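Local coordinates for uncharacterized protein (Streptococcus thermophilus, PDB 2QZI) that is of unknown function: a small, probably cytosolic protein of the DUF1827 family that binds sodium ions in the crystal, at residues 41-45 with 46-50; 75-78 with 79-82. All coordinates share one frame; numbering follows the deposited sequence.

Contact 1 (41-45 with 46-50); sequences FTQAP and KHYEL. With NA (sodium ion), chain F.
Phe41-Ala44 and His47-Leu50 run antiparallel at 167° as a tight beta hairpin, closed by a type II turn through Pro45 and Lys46 and zipped by paired backbone bonds at Thr42-Glu49 and Ala44-His47; the shortest, from Glu49 N to Thr42 O, is 2.9 Å. On the face carrying Phe41, Gln43, Tyr48 and Leu50, the tyrosine ring is met by two neighbours. Gln43, fully extended, lies along one face of that ring, with CG 3.9 Å from the centroid in a CH-pi contact and the amide stacked nearly flat beyond it, the planes 14° apart. Phe41 reaches the same ring from its rim: its CZ touches Tyr48 CD1 at 3.6 Å, and neither aromatic covers the other. Leu50 CD2 packs instead on Phe41 CD1.

The other face, with Thr42, Ala44, His47 and Glu49, holds a sodium ion. With chi1 at 72°, Thr42 OG1 sits between its own backbone N and carbonyl carbon, where it meets the metal at 2.6 Å; His47 O and water 1 are further ligands. The His47 ring brings one face to the ion without coordinating it. Two bonds fix that ring's rotation: ND1 to the anti lone pair of Glu49 OE2, close to the ring plane and modelled at a short, perhaps inexact 2.5 Å, and NE2 to Asp25. Glu49 OE1 pairs with Ser98.

In the antiparallel sheet the hairpin lies between strands 28-34 and 94-100. Phe41 meets Phe71 of helix 61-74 on the aromatic face, and Tyr48 and Leu50 rest against Phe99 of strand 94-100.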
loop_
_atom_site.group_PDB
_atom_site.type_symbol
_atom_site.label_atom_id
_atom_site.label_comp_id
_atom_site.label_asym_id
_atom_site.label_seq_id
_atom_site.Cartn_x
_atom_site.Cartn_y
_atom_site.Cartn_z
ATOM N N PHE A 41 2.901 0.853 -2.161
ATOM C CA PHE A 41 3.265 0.392 -0.810
ATOM C C PHE A 41 4.571 1.061 -0.387
ATOM O O PHE A 41 5.553 0.974 -1.112
ATOM C CB PHE A 41 3.514 -1.111 -0.896
ATOM C CG PHE A 41 4.023 -1.741 0.378
ATOM C CD1 PHE A 41 3.303 -1.619 1.580
ATOM C CD2 PHE A 41 5.215 -2.465 0.387
ATOM C CE1 PHE A 41 3.776 -2.215 2.741
ATOM C CE2 PHE A 41 5.727 -3.043 1.580
ATOM C CZ PHE A 41 4.998 -2.904 2.754
ATOM N N THR A 42 4.603 1.599 0.832
ATOM C CA THR A 42 5.798 2.248 1.390
ATOM C C THR A 42 6.045 1.892 2.862
ATOM O O THR A 42 5.119 1.537 3.558
ATOM C CB THR A 42 5.691 3.811 1.373
ATOM O OG1 THR A 42 4.760 4.274 2.354
ATOM C CG2 THR A 42 5.284 4.413 -0.020
ATOM N N GLN A 43 7.321 1.966 3.290
ATOM C CA GLN A 43 7.756 1.886 4.670
ATOM C C GLN A 43 8.604 3.112 4.932
ATOM O O GLN A 43 9.387 3.469 4.090
ATOM C CB GLN A 43 8.551 0.636 5.051
ATOM C CG GLN A 43 8.649 0.573 6.672
ATOM C CD GLN A 43 9.445 -0.592 7.151
ATOM O OE1 GLN A 43 9.952 -1.352 6.325
ATOM N NE2 GLN A 43 9.578 -0.755 8.486
ATOM N N ALA A 44 8.448 3.709 6.125
ATOM C CA ALA A 44 9.140 4.892 6.614
ATOM C C ALA A 44 9.300 4.675 8.135
ATOM O O ALA A 44 8.611 3.838 8.691
ATOM C CB ALA A 44 8.239 6.186 6.408
ATOM N N PRO A 45 10.202 5.422 8.807
ATOM C CA PRO A 45 10.136 5.330 10.257
ATOM C C PRO A 45 8.703 5.570 10.724
ATOM O O PRO A 45 8.073 6.523 10.274
ATOM C CB PRO A 45 11.094 6.484 10.762
ATOM C CG PRO A 45 12.170 6.553 9.613
ATOM C CD PRO A 45 11.270 6.334 8.341
ATOM N N LYS A 46 8.208 4.707 11.603
ATOM C CA LYS A 46 6.974 4.941 12.377
ATOM C C LYS A 46 5.741 4.503 11.575
ATOM O O LYS A 46 4.663 4.430 12.137
ATOM C CB LYS A 46 6.854 6.396 12.867
ATOM C CG LYS A 46 7.946 6.787 13.790
ATOM C CD LYS A 46 7.946 6.038 15.171
ATOM C CE LYS A 46 9.282 6.291 15.918
ATOM N NZ LYS A 46 9.398 5.662 17.311
ATOM N N HIS A 47 5.870 4.180 10.276
ATOM C CA HIS A 47 4.666 3.768 9.589
ATOM C C HIS A 47 4.902 3.108 8.241
ATOM O O HIS A 47 5.752 3.540 7.480
ATOM C CB HIS A 47 3.666 4.944 9.407
ATOM C CG HIS A 47 4.204 6.103 8.610
ATOM N ND1 HIS A 47 3.535 6.639 7.523
ATOM C CD2 HIS A 47 5.320 6.860 8.773
ATOM C CE1 HIS A 47 4.238 7.649 7.028
ATOM N NE2 HIS A 47 5.339 7.785 7.750
ATOM N N TYR A 48 4.103 2.099 7.933
ATOM C CA TYR A 48 3.954 1.613 6.549
ATOM C C TYR A 48 2.691 2.264 5.975
ATOM O O TYR A 48 1.811 2.658 6.719
ATOM C CB TYR A 48 3.685 0.128 6.503
ATOM C CG TYR A 48 4.760 -0.817 6.957
ATOM C CD1 TYR A 48 5.560 -1.450 6.019
ATOM C CD2 TYR A 48 4.879 -1.203 8.307
ATOM C CE1 TYR A 48 6.491 -2.393 6.371
ATOM C CE2 TYR A 48 5.833 -2.164 8.695
ATOM C CZ TYR A 48 6.628 -2.735 7.694
ATOM O OH TYR A 48 7.559 -3.680 7.955
ATOM N N GLU A 49 2.581 2.363 4.646
ATOM C CA GLU A 49 1.399 2.963 4.019
ATOM C C GLU A 49 0.957 2.095 2.854
ATOM O O GLU A 49 1.798 1.496 2.217
ATOM C CB GLU A 49 1.677 4.402 3.545
ATOM C CG GLU A 49 1.976 5.424 4.684
ATOM C CD GLU A 49 0.848 5.710 5.640
ATOM O OE1 GLU A 49 -0.344 5.614 5.228
ATOM O OE2 GLU A 49 1.174 6.053 6.810
ATOM N N LEU A 50 -0.352 1.931 2.634
ATOM C CA LEU A 50 -0.809 1.358 1.323
ATOM C C LEU A 50 -1.777 2.382 0.752
ATOM O O LEU A 50 -2.577 2.962 1.532
ATOM C CB LEU A 50 -1.599 0.060 1.502
ATOM C CG LEU A 50 -0.813 -1.223 1.478
ATOM C CD1 LEU A 50 -1.838 -2.262 1.902
ATOM C CD2 LEU A 50 -0.290 -1.500 0.025
HETATM NA NA NA F . 5.389 4.677 4.811
HETATM O O HOH W 1 5.989 7.402 4.110
#

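Contact 2 (75-78 with 79-82); sequences KIDK and DIVL
Water 2 spans the carboxylates of Asp77 and Asp79, donating to Asp77 OD2 at 2.8 Å and, weakly, to Asp79 OD2. The two acids point the same way, with their carboxylates turned 37° from each other. The other oxygen of the first acid turns back on the chain: with CG anti to the backbone N (chi1 171°), Asp77 OD1 takes a weak bond from Asp79 N at 3.2 Å, the pairing of an Asx turn.

Two overlapping backbone turns coil the segment. Ile80 N reaches Asp77 O only weakly, at 3.3 Å, whereas Val81 N to Lys78 O is shorter, 3.1 Å, though the donor stands well above the carbonyl plane. Val81 CG1 presses on Ile76 CG2 at 3.5 Å, tight for two methyls, the side chains being roughly perpendicular; the valine is modelled nearly eclipsed (chi1 14°), so its exact placement is doubtful.

Asp77 OD1 and Asp79 OD2 come within 4.6 Å of each other. Such like charges would be expected to repel, and the bridging water, together with the amide at Asp79 N, probably offsets part of that cost.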
loop_
_atom_site.group_PDB
_atom_site.type_symbol
_atom_site.label_atom_id
_atom_site.label_comp_id
_atom_site.label_asym_id
_atom_site.label_seq_id
_atom_site.Cartn_x
_atom_site.Cartn_y
_atom_site.Cartn_z
ATOM N N LYS A 75 4.646 -8.668 3.446
ATOM C CA LYS A 75 5.459 -7.481 3.226
ATOM C C LYS A 75 5.701 -6.711 4.478
ATOM O O LYS A 75 6.685 -6.010 4.563
ATOM C CB LYS A 75 4.807 -6.587 2.163
ATOM C CG LYS A 75 4.631 -7.318 0.794
ATOM C CD LYS A 75 5.869 -7.371 -0.017
ATOM C CE LYS A 75 5.623 -8.349 -1.177
ATOM N NZ LYS A 75 6.643 -8.305 -2.250
ATOM N N ILE A 76 4.815 -6.857 5.468
ATOM C CA ILE A 76 4.814 -6.039 6.617
ATOM C C ILE A 76 5.305 -6.830 7.848
ATOM O O ILE A 76 4.921 -7.961 8.052
ATOM C CB ILE A 76 3.395 -5.481 6.812
ATOM C CG1 ILE A 76 3.088 -4.373 5.778
ATOM C CG2 ILE A 76 3.223 -4.985 8.193
ATOM C CD1 ILE A 76 1.645 -3.844 5.788
ATOM N N ASP A 77 6.200 -6.274 8.659
ATOM C CA ASP A 77 6.727 -7.069 9.761
ATOM C C ASP A 77 5.734 -6.764 10.910
ATOM O O ASP A 77 5.712 -5.645 11.421
ATOM C CB ASP A 77 8.164 -6.605 10.046
ATOM C CG ASP A 77 8.766 -7.203 11.327
ATOM O OD1 ASP A 77 8.085 -7.917 12.096
ATOM O OD2 ASP A 77 9.959 -6.949 11.571
ATOM N N LYS A 78 4.871 -7.728 11.265
ATOM C CA LYS A 78 3.749 -7.424 12.167
ATOM C C LYS A 78 4.253 -7.263 13.607
ATOM O O LYS A 78 3.629 -6.601 14.449
ATOM C CB LYS A 78 2.605 -8.463 12.055
ATOM C CG LYS A 78 1.858 -8.443 10.658
ATOM C CD LYS A 78 0.689 -9.465 10.566
ATOM C CE LYS A 78 1.119 -10.973 10.624
ATOM N NZ LYS A 78 2.075 -11.424 9.517
ATOM N N ASP A 79 5.402 -7.837 13.864
ATOM C CA ASP A 79 5.994 -7.737 15.134
ATOM C C ASP A 79 6.232 -6.240 15.596
ATOM O O ASP A 79 6.136 -5.951 16.777
ATOM C CB ASP A 79 7.283 -8.480 15.042
ATOM C CG ASP A 79 7.657 -9.165 16.310
ATOM O OD1 ASP A 79 6.825 -9.257 17.278
ATOM O OD2 ASP A 79 8.826 -9.619 16.331
ATOM N N ILE A 80 6.522 -5.332 14.656
ATOM C CA ILE A 80 6.731 -3.906 14.968
ATOM C C ILE A 80 5.502 -3.048 14.675
ATOM O O ILE A 80 5.529 -1.859 14.939
ATOM C CB ILE A 80 7.945 -3.272 14.188
ATOM C CG1 ILE A 80 7.734 -3.459 12.672
ATOM C CG2 ILE A 80 9.282 -3.764 14.819
ATOM C CD1 ILE A 80 8.615 -2.584 11.684
ATOM N N VAL A 81 4.456 -3.639 14.089
ATOM C CA VAL A 81 3.282 -2.868 13.810
ATOM C C VAL A 81 2.336 -2.821 14.966
ATOM O O VAL A 81 2.205 -3.759 15.720
ATOM C CB VAL A 81 2.598 -3.019 12.349
ATOM C CG1 VAL A 81 3.042 -4.132 11.580
ATOM C CG2 VAL A 81 1.032 -2.856 12.372
ATOM N N LEU A 82 1.743 -1.660 15.116
ATOM C CA LEU A 82 0.738 -1.389 16.113
ATOM C C LEU A 82 -0.653 -1.789 15.515
ATOM O O LEU A 82 -1.386 -0.970 14.948
ATOM C CB LEU A 82 0.835 0.079 16.432
ATOM C CG LEU A 82 1.784 0.522 17.568
ATOM C CD1 LEU A 82 2.610 -0.572 18.225
ATOM C CD2 LEU A 82 2.640 1.731 17.210
HETATM O O HOH W 2 10.808 -8.348 13.837
#

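Contact 2 lies against one face of the hairpin of contact 1, with about 10 Å between their centres. A polar tie is a probable hydrogen bond of 3.0 Å between Tyr48 OH and Asp77 N, which would give the hydroxyl of the buried Tyr48 a backbone partner in the loop. Around it the loop packs on the hairpin: Phe41 CE1 meets Ile76 CG1 at 3.8 Å, and Gln43 NE2 lies 3.8 Å from Ile80 CD1. The sodium bound by Thr42 and His47 is on the other side of the sheet, about 9 Å from the nearest side-chain atom of Ile76. Residues 41-50 thus join an ion site on one face to the loop after helix 61-74 on the other.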